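Local coordinates for cellulase (Bacillus sp. BG-CS10, PDB 5E09), which probably hydrolyses internal beta-1,4-glucosidic bonds of cellulose, using a glycoside hydrolase family 5 barrel joined to carbohydrate-binding modules, at residues Glu187-Thr199 and Met211-His224. Sequence-based numbering, arbitrary orientation.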
ATOM      1  N   GLU A 187      13.938 -24.080 -17.712  1.00 44.69           N
ATOM      2  CA  GLU A 187      13.056 -23.080 -18.297  1.00 49.87           C
ATOM      3  C   GLU A 187      12.134 -22.466 -17.262  1.00 52.79           C
ATOM      4  O   GLU A 187      11.123 -21.871 -17.620  1.00 48.65           O
ATOM      5  CB  GLU A 187      12.235 -23.665 -19.446  1.00 55.82           C
ATOM      6  CG  GLU A 187      12.936 -24.772 -20.212  1.00 70.82           C
ATOM      7  CD  GLU A 187      12.144 -25.225 -21.427  1.00 78.73           C
ATOM      8  OE1 GLU A 187      10.898 -25.277 -21.332  1.00 74.82           O
ATOM      9  OE2 GLU A 187      12.766 -25.514 -22.477  1.00 84.20           O
ATOM     10  N   ARG A 188      12.492 -22.597 -15.986  1.00 46.56           N
ATOM     11  CA  ARG A 188      11.784 -21.896 -14.923  1.00 45.05           C
ATOM     12  C   ARG A 188      11.816 -20.386 -15.165  1.00 46.94           C
ATOM     13  O   ARG A 188      12.875 -19.821 -15.407  1.00 43.30           O
ATOM     14  CB  ARG A 188      12.393 -22.221 -13.561  1.00 40.59           C
ATOM     15  CG  ARG A 188      11.608 -21.641 -12.409  1.00 44.53           C
ATOM     16  CD  ARG A 188      12.088 -22.169 -11.074  1.00 37.02           C
ATOM     17  NE  ARG A 188      12.245 -23.621 -11.062  1.00 49.40           N
ATOM     18  CZ  ARG A 188      11.244 -24.489 -10.947  1.00 54.58           C
ATOM     19  NH1 ARG A 188       9.985 -24.069 -10.862  1.00 41.12           N
ATOM     20  NH2 ARG A 188      11.502 -25.789 -10.932  1.00 59.38           N
ATOM     21  N   PRO A 189      10.647 -19.732 -15.132  1.00 49.04           N
ATOM     22  CA  PRO A 189      10.623 -18.272 -15.250  1.00 40.02           C
ATOM     23  C   PRO A 189      11.398 -17.600 -14.117  1.00 41.20           C
ATOM     24  O   PRO A 189      11.309 -18.006 -12.960  1.00 33.94           O
ATOM     25  CB  PRO A 189       9.132 -17.948 -15.185  1.00 42.72           C
ATOM     26  CG  PRO A 189       8.490 -19.164 -15.776  1.00 44.52           C
ATOM     27  CD  PRO A 189       9.298 -20.311 -15.241  1.00 46.94           C
ATOM     28  N   LEU A 190      12.179 -16.592 -14.477  1.00 42.49           N
ATOM     29  CA  LEU A 190      13.034 -15.897 -13.529  1.00 42.86           C
ATOM     30  C   LEU A 190      12.610 -14.449 -13.460  1.00 40.26           C
ATOM     31  O   LEU A 190      12.292 -13.849 -14.478  1.00 38.97           O
ATOM     32  CB  LEU A 190      14.499 -16.006 -13.938  1.00 36.79           C
ATOM     33  CG  LEU A 190      15.080 -17.417 -13.924  1.00 40.15           C
ATOM     34  CD1 LEU A 190      16.541 -17.388 -14.362  1.00 40.24           C
ATOM     35  CD2 LEU A 190      14.933 -18.038 -12.542  1.00 37.26           C
ATOM     36  N   VAL A 191      12.595 -13.891 -12.259  1.00 33.93           N
ATOM     37  CA  VAL A 191      12.096 -12.543 -12.068  1.00 32.75           C
ATOM     38  C   VAL A 191      13.237 -11.641 -11.597  1.00 33.83           C
ATOM     39  O   VAL A 191      13.879 -11.918 -10.587  1.00 33.20           O
ATOM     40  CB  VAL A 191      10.926 -12.524 -11.053  1.00 38.54           C
ATOM     41  CG1 VAL A 191      10.415 -11.112 -10.848  1.00 41.20           C
ATOM     42  CG2 VAL A 191       9.796 -13.434 -11.515  1.00 28.70           C
ATOM     43  N   LEU A 192      13.503 -10.576 -12.345  1.00 35.31           N
ATOM     44  CA  LEU A 192      14.629  -9.698 -12.047  1.00 33.81           C
ATOM     45  C   LEU A 192      14.168  -8.291 -11.714  1.00 37.24           C
ATOM     46  O   LEU A 192      13.308  -7.729 -12.402  1.00 40.62           O
ATOM     47  CB  LEU A 192      15.600  -9.650 -13.222  1.00 34.59           C
ATOM     48  CG  LEU A 192      16.125 -10.995 -13.710  1.00 36.28           C
ATOM     49  CD1 LEU A 192      16.937 -10.812 -14.991  1.00 31.05           C
ATOM     50  CD2 LEU A 192      16.952 -11.652 -12.612  1.00 33.09           C
ATOM     51  N   PRO A 193      14.742  -7.714 -10.654  1.00 33.07           N
ATOM     52  CA  PRO A 193      14.390  -6.370 -10.197  1.00 35.54           C
ATOM     53  C   PRO A 193      15.248  -5.257 -10.798  1.00 39.84           C
ATOM     54  O   PRO A 193      16.423  -5.471 -11.105  1.00 43.32           O
ATOM     55  CB  PRO A 193      14.626  -6.459  -8.691  1.00 35.21           C
ATOM     56  CG  PRO A 193      15.776  -7.425  -8.574  1.00 30.93           C
ATOM     57  CD  PRO A 193      15.636  -8.404  -9.708  1.00 28.34           C
ATOM     58  N   THR A 194      14.650  -4.082 -10.967  1.00 33.66           N
ATOM     59  CA  THR A 194      15.420  -2.866 -11.137  1.00 33.54           C
ATOM     60  C   THR A 194      16.082  -2.566  -9.800  1.00 41.86           C
ATOM     61  O   THR A 194      15.711  -3.146  -8.777  1.00 33.52           O
ATOM     62  CB  THR A 194      14.548  -1.664 -11.562  1.00 46.75           C
ATOM     63  OG1 THR A 194      13.474  -1.500 -10.627  1.00 39.21           O
ATOM     64  CG2 THR A 194      13.969  -1.872 -12.957  1.00 39.63           C
ATOM     65  N   LEU A 195      17.065  -1.672  -9.808  1.00 38.60           N
ATOM     66  CA  LEU A 195      17.684  -1.195  -8.579  1.00 33.23           C
ATOM     67  C   LEU A 195      16.633  -0.569  -7.668  1.00 38.58           C
ATOM     68  O   LEU A 195      15.894   0.323  -8.095  1.00 38.64           O
ATOM     69  CB  LEU A 195      18.789  -0.184  -8.902  1.00 43.22           C
ATOM     70  CG  LEU A 195      19.715   0.208  -7.749  1.00 48.78           C
ATOM     71  CD1 LEU A 195      20.474  -1.008  -7.230  1.00 32.95           C
ATOM     72  CD2 LEU A 195      20.678   1.291  -8.197  1.00 57.61           C
ATOM     73  N   GLU A 196      16.561  -1.057  -6.427  1.00 45.66           N
ATOM     74  CA  GLU A 196      15.579  -0.605  -5.431  1.00 39.31           C
ATOM     75  C   GLU A 196      14.136  -0.873  -5.865  1.00 45.82           C
ATOM     76  O   GLU A 196      13.201  -0.271  -5.328  1.00 39.08           O
ATOM     77  CB  GLU A 196      15.756   0.890  -5.138  1.00 34.96           C
ATOM     78  CG  GLU A 196      16.964   1.229  -4.296  1.00 54.96           C
ATOM     79  CD  GLU A 196      17.236   2.724  -4.241  1.00 71.18           C
ATOM     80  OE1 GLU A 196      16.541   3.482  -4.950  1.00 75.54           O
ATOM     81  OE2 GLU A 196      18.150   3.139  -3.493  1.00 77.18           O
ATOM     82  N   THR A 197      13.971  -1.783  -6.825  1.00 36.57           N
ATOM     83  CA  THR A 197      12.708  -1.991  -7.544  1.00 41.60           C
ATOM     84  C   THR A 197      12.013  -0.679  -7.895  1.00 35.33           C
ATOM     85  O   THR A 197      10.792  -0.592  -7.839  1.00 40.35           O
ATOM     86  CB  THR A 197      11.713  -2.873  -6.745  1.00 48.49           C
ATOM     87  OG1 THR A 197      11.377  -2.235  -5.505  1.00 55.95           O
ATOM     88  CG2 THR A 197      12.306  -4.253  -6.474  1.00 35.00           C
ATOM     89  N   ALA A 198      12.796   0.336  -8.255  1.00 43.28           N
ATOM     90  CA  ALA A 198      12.251   1.650  -8.591  1.00 36.17           C
ATOM     91  C   ALA A 198      12.035   1.788 -10.098  1.00 42.84           C
ATOM     92  O   ALA A 198      12.400   0.903 -10.866  1.00 37.90           O
ATOM     93  CB  ALA A 198      13.169   2.746  -8.082  1.00 38.60           C
ATOM     94  N   THR A 199      11.460   2.906 -10.526  1.00 38.19           N
ATOM     95  CA  THR A 199      10.970   3.006 -11.896  1.00 47.96           C
ATOM     96  C   THR A 199      11.567   4.145 -12.719  1.00 47.35           C
ATOM     97  O   THR A 199      11.012   4.514 -13.753  1.00 56.98           O
ATOM     98  CB  THR A 199       9.433   3.157 -11.909  1.00 47.70           C
ATOM     99  OG1 THR A 199       9.060   4.392 -11.279  1.00 53.23           O
ATOM    100  CG2 THR A 199       8.781   1.995 -11.173  1.00 33.58           C
HETATM  101  N   MSE A 211      18.781  -7.924 -19.196  1.00 42.51           N
HETATM  102  CA  MSE A 211      17.939  -8.951 -19.791  1.00 47.49           C
HETATM  103  C   MSE A 211      18.354  -9.281 -21.212  1.00 43.05           C
HETATM  104  O   MSE A 211      18.391 -10.453 -21.589  1.00 50.37           O
HETATM  105  CB  MSE A 211      16.476  -8.523 -19.744  1.00 36.83           C
HETATM  106  CG  MSE A 211      15.945  -8.622 -18.335  1.00 52.36           C
HETATM  107 SE   MSE A 211      14.070  -8.249 -18.067  0.55 52.55          SE
HETATM  108  CE  MSE A 211      13.926  -9.073 -16.318  1.00 58.94           C
ATOM    109  N   LYS A 212      18.679  -8.258 -21.996  1.00 53.64           N
ATOM    110  CA  LYS A 212      19.179  -8.490 -23.344  1.00 42.83           C
ATOM    111  C   LYS A 212      20.464  -9.317 -23.290  1.00 55.17           C
ATOM    112  O   LYS A 212      20.655 -10.224 -24.104  1.00 54.68           O
ATOM    113  CB  LYS A 212      19.401  -7.170 -24.085  1.00 44.88           C
ATOM    114  CG  LYS A 212      18.125  -6.626 -24.722  1.00 55.77           C
ATOM    115  CD  LYS A 212      18.387  -5.480 -25.695  1.00 63.83           C
ATOM    116  CE  LYS A 212      18.525  -4.145 -24.984  1.00 68.86           C
ATOM    117  NZ  LYS A 212      18.564  -3.011 -25.953  1.00 66.32           N
ATOM    118  N   ASP A 213      21.319  -9.025 -22.311  1.00 48.17           N
ATOM    119  CA  ASP A 213      22.546  -9.792 -22.099  1.00 44.65           C
ATOM    120  C   ASP A 213      22.267 -11.269 -21.826  1.00 56.14           C
ATOM    121  O   ASP A 213      22.904 -12.149 -22.411  1.00 47.59           O
ATOM    122  CB  ASP A 213      23.354  -9.210 -20.937  1.00 51.56           C
ATOM    123  CG  ASP A 213      24.689  -9.909 -20.733  1.00 72.40           C
ATOM    124  OD1 ASP A 213      25.007 -10.841 -21.504  1.00 83.57           O
ATOM    125  OD2 ASP A 213      25.425  -9.518 -19.799  1.00 78.72           O
ATOM    126  N   LEU A 214      21.323 -11.540 -20.928  1.00 53.42           N
ATOM    127  CA  LEU A 214      21.012 -12.924 -20.569  1.00 46.98           C
ATOM    128  C   LEU A 214      20.411 -13.714 -21.736  1.00 49.50           C
ATOM    129  O   LEU A 214      20.522 -14.942 -21.776  1.00 44.16           O
ATOM    130  CB  LEU A 214      20.070 -12.955 -19.366  1.00 42.59           C
ATOM    131  CG  LEU A 214      20.690 -12.323 -18.118  1.00 47.63           C
ATOM    132  CD1 LEU A 214      19.768 -12.432 -16.919  1.00 46.83           C
ATOM    133  CD2 LEU A 214      22.039 -12.965 -17.823  1.00 43.32           C
ATOM    134  N   ASN A 215      19.784 -13.004 -22.673  1.00 43.57           N
ATOM    135  CA  ASN A 215      19.265 -13.600 -23.912  1.00 60.58           C
ATOM    136  C   ASN A 215      18.397 -14.835 -23.675  1.00 54.18           C
ATOM    137  O   ASN A 215      18.619 -15.884 -24.276  1.00 52.72           O
ATOM    138  CB  ASN A 215      20.426 -13.957 -24.848  1.00 56.89           C
ATOM    139  CG  ASN A 215      19.990 -14.103 -26.298  1.00 56.24           C
ATOM    140  OD1 ASN A 215      18.941 -13.596 -26.698  1.00 66.21           O
ATOM    141  ND2 ASN A 215      20.798 -14.792 -27.094  1.00 51.51           N
ATOM    142  N   ASP A 216      17.413 -14.701 -22.791  1.00 51.11           N
ATOM    143  CA  ASP A 216      16.599 -15.827 -22.348  1.00 43.83           C
ATOM    144  C   ASP A 216      15.119 -15.486 -22.518  1.00 49.65           C
ATOM    145  O   ASP A 216      14.691 -14.389 -22.159  1.00 53.00           O
ATOM    146  CB  ASP A 216      16.925 -16.163 -20.887  1.00 41.38           C
ATOM    147  CG  ASP A 216      16.285 -17.455 -20.416  1.00 43.11           C
ATOM    148  OD1 ASP A 216      15.054 -17.473 -20.221  1.00 50.05           O
ATOM    149  OD2 ASP A 216      17.016 -18.450 -20.213  1.00 51.88           O
ATOM    150  N   PRO A 217      14.331 -16.424 -23.070  1.00 57.34           N
ATOM    151  CA  PRO A 217      12.913 -16.155 -23.338  1.00 46.05           C
ATOM    152  C   PRO A 217      12.048 -16.140 -22.079  1.00 52.30           C
ATOM    153  O   PRO A 217      10.937 -15.616 -22.113  1.00 54.98           O
ATOM    154  CB  PRO A 217      12.512 -17.318 -24.244  1.00 43.01           C
ATOM    155  CG  PRO A 217      13.379 -18.442 -23.775  1.00 42.24           C
ATOM    156  CD  PRO A 217      14.705 -17.804 -23.438  1.00 42.75           C
ATOM    157  N   ASN A 218      12.556 -16.702 -20.986  1.00 44.92           N
ATOM    158  CA  ASN A 218      11.750 -16.894 -19.783  1.00 47.56           C
ATOM    159  C   ASN A 218      12.116 -15.955 -18.640  1.00 51.59           C
ATOM    160  O   ASN A 218      12.369 -16.392 -17.519  1.00 46.77           O
ATOM    161  CB  ASN A 218      11.864 -18.347 -19.322  1.00 59.77           C
ATOM    162  CG  ASN A 218      11.220 -19.320 -20.305  1.00 58.24           C
ATOM    163  OD1 ASN A 218      10.069 -19.145 -20.707  1.00 49.94           O
ATOM    164  ND2 ASN A 218      11.973 -20.335 -20.710  1.00 46.54           N
ATOM    165  N   LEU A 219      12.133 -14.659 -18.933  1.00 56.72           N
ATOM    166  CA  LEU A 219      12.529 -13.656 -17.956  1.00 43.14           C
ATOM    167  C   LEU A 219      11.418 -12.625 -17.754  1.00 41.89           C
ATOM    168  O   LEU A 219      10.707 -12.267 -18.691  1.00 36.52           O
ATOM    169  CB  LEU A 219      13.827 -12.968 -18.394  1.00 43.11           C
ATOM    170  CG  LEU A 219      15.096 -13.832 -18.484  1.00 47.53           C
ATOM    171  CD1 LEU A 219      16.284 -13.007 -18.957  1.00 46.50           C
ATOM    172  CD2 LEU A 219      15.418 -14.498 -17.159  1.00 33.43           C
ATOM    173  N   ILE A 220      11.275 -12.162 -16.516  1.00 34.45           N
ATOM    174  CA  ILE A 220      10.228 -11.227 -16.135  1.00 38.32           C
ATOM    175  C   ILE A 220      10.825 -10.053 -15.373  1.00 38.17           C
ATOM    176  O   ILE A 220      11.612 -10.248 -14.455  1.00 37.54           O
ATOM    177  CB  ILE A 220       9.160 -11.902 -15.252  1.00 41.96           C
ATOM    178  CG1 ILE A 220       8.602 -13.155 -15.937  1.00 42.44           C
ATOM    179  CG2 ILE A 220       8.051 -10.920 -14.909  1.00 32.84           C
ATOM    180  CD1 ILE A 220       7.984 -14.143 -14.972  1.00 42.88           C
ATOM    181  N   ALA A 221      10.462  -8.837 -15.760  1.00 38.95           N
ATOM    182  CA  ALA A 221      10.898  -7.647 -15.041  1.00 36.25           C
ATOM    183  C   ALA A 221       9.971  -7.398 -13.859  1.00 45.32           C
ATOM    184  O   ALA A 221       8.771  -7.627 -13.962  1.00 51.05           O
ATOM    185  CB  ALA A 221      10.919  -6.440 -15.971  1.00 35.60           C
ATOM    186  N   THR A 222      10.511  -6.944 -12.734  1.00 37.00           N
ATOM    187  CA  THR A 222       9.635  -6.582 -11.634  1.00 30.48           C
ATOM    188  C   THR A 222       9.940  -5.217 -11.037  1.00 44.10           C
ATOM    189  O   THR A 222      11.101  -4.824 -10.884  1.00 35.58           O
ATOM    190  CB  THR A 222       9.668  -7.619 -10.501  1.00 36.76           C
ATOM    191  OG1 THR A 222       8.752  -7.215  -9.476  1.00 41.81           O
ATOM    192  CG2 THR A 222      11.065  -7.757  -9.901  1.00 38.59           C
ATOM    193  N   VAL A 223       8.877  -4.493 -10.705  1.00 40.31           N
ATOM    194  CA  VAL A 223       9.039  -3.222 -10.009  1.00 34.91           C
ATOM    195  C   VAL A 223       8.021  -3.132  -8.880  1.00 41.49           C
ATOM    196  O   VAL A 223       7.100  -3.950  -8.797  1.00 38.90           O
ATOM    197  CB  VAL A 223       8.889  -2.009 -10.956  1.00 34.90           C
ATOM    198  CG1 VAL A 223      10.089  -1.910 -11.885  1.00 39.84           C
ATOM    199  CG2 VAL A 223       7.598  -2.091 -11.756  1.00 24.89           C
ATOM    200  N   HIS A 224       8.211  -2.147  -8.008  1.00 36.33           N
ATOM    201  CA  HIS A 224       7.319  -1.915  -6.880  1.00 37.62           C
ATOM    202  C   HIS A 224       6.757  -0.506  -6.965  1.00 38.67           C
ATOM    203  O   HIS A 224       7.384   0.377  -7.542  1.00 41.88           O
ATOM    204  CB  HIS A 224       8.049  -2.108  -5.548  1.00 33.89           C
ATOM    205  CG  HIS A 224       8.432  -3.526  -5.268  1.00 39.78           C
ATOM    206  ND1 HIS A 224       9.164  -3.894  -4.155  1.00 39.40           N
ATOM    207  CD2 HIS A 224       8.189  -4.670  -5.949  1.00 37.12           C
ATOM    208  CE1 HIS A 224       9.354  -5.197  -4.168  1.00 33.66           C
ATOM    209  NE2 HIS A 224       8.775  -5.696  -5.246  1.00 36.13           N
TER
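L190 to P193 pair in parallel with L219 to T222, two neighbouring strands of the eight-stranded TIM barrel joined through helix 201-214 in a beta-alpha-beta crossover. Four backbone bonds zip them together, L192 N to I220 O the straightest at 169°. Toward the helix, L192 meets M211, a selenomethionine whose CE lies 3.6 Å from L192 CB, while L192 CD1 reaches L214 CD1 tip to tip at 3.8 Å. On the other face of the sheet, inside the barrel, the V191 and T222 side chains cross at about a right angle, CG1 to CG2 3.5 Å, and V191 CG2 rests on I220 CD1. With T222 OG1 anti to the backbone N (chi1 -178°), the methyl faces V191 and the hydroxyl bonds to V268 O. Beyond P193 the loop turns back onto strand 219-225, where T197 O accepts H224 N at 3.0 Å. T197 CB sits over one face of the H224 imidazole, a CH-pi contact 3.8 Å from the centroid, and E149 OE2 hydrogen-bonds ND1. H224 and E149 lie at the strands' C-terminal ends, where TIM-barrel active sites sit, consistent with a place near the substrate cleft. Were H224 an alanine, E149 OE2 would probably lose this hydrogen-bond mate and T197 CB the ring it lies on. T197 N bonds back to T194 O, and OG1, donating to E196 O at 2.7 Å, holds the side chain's rotation.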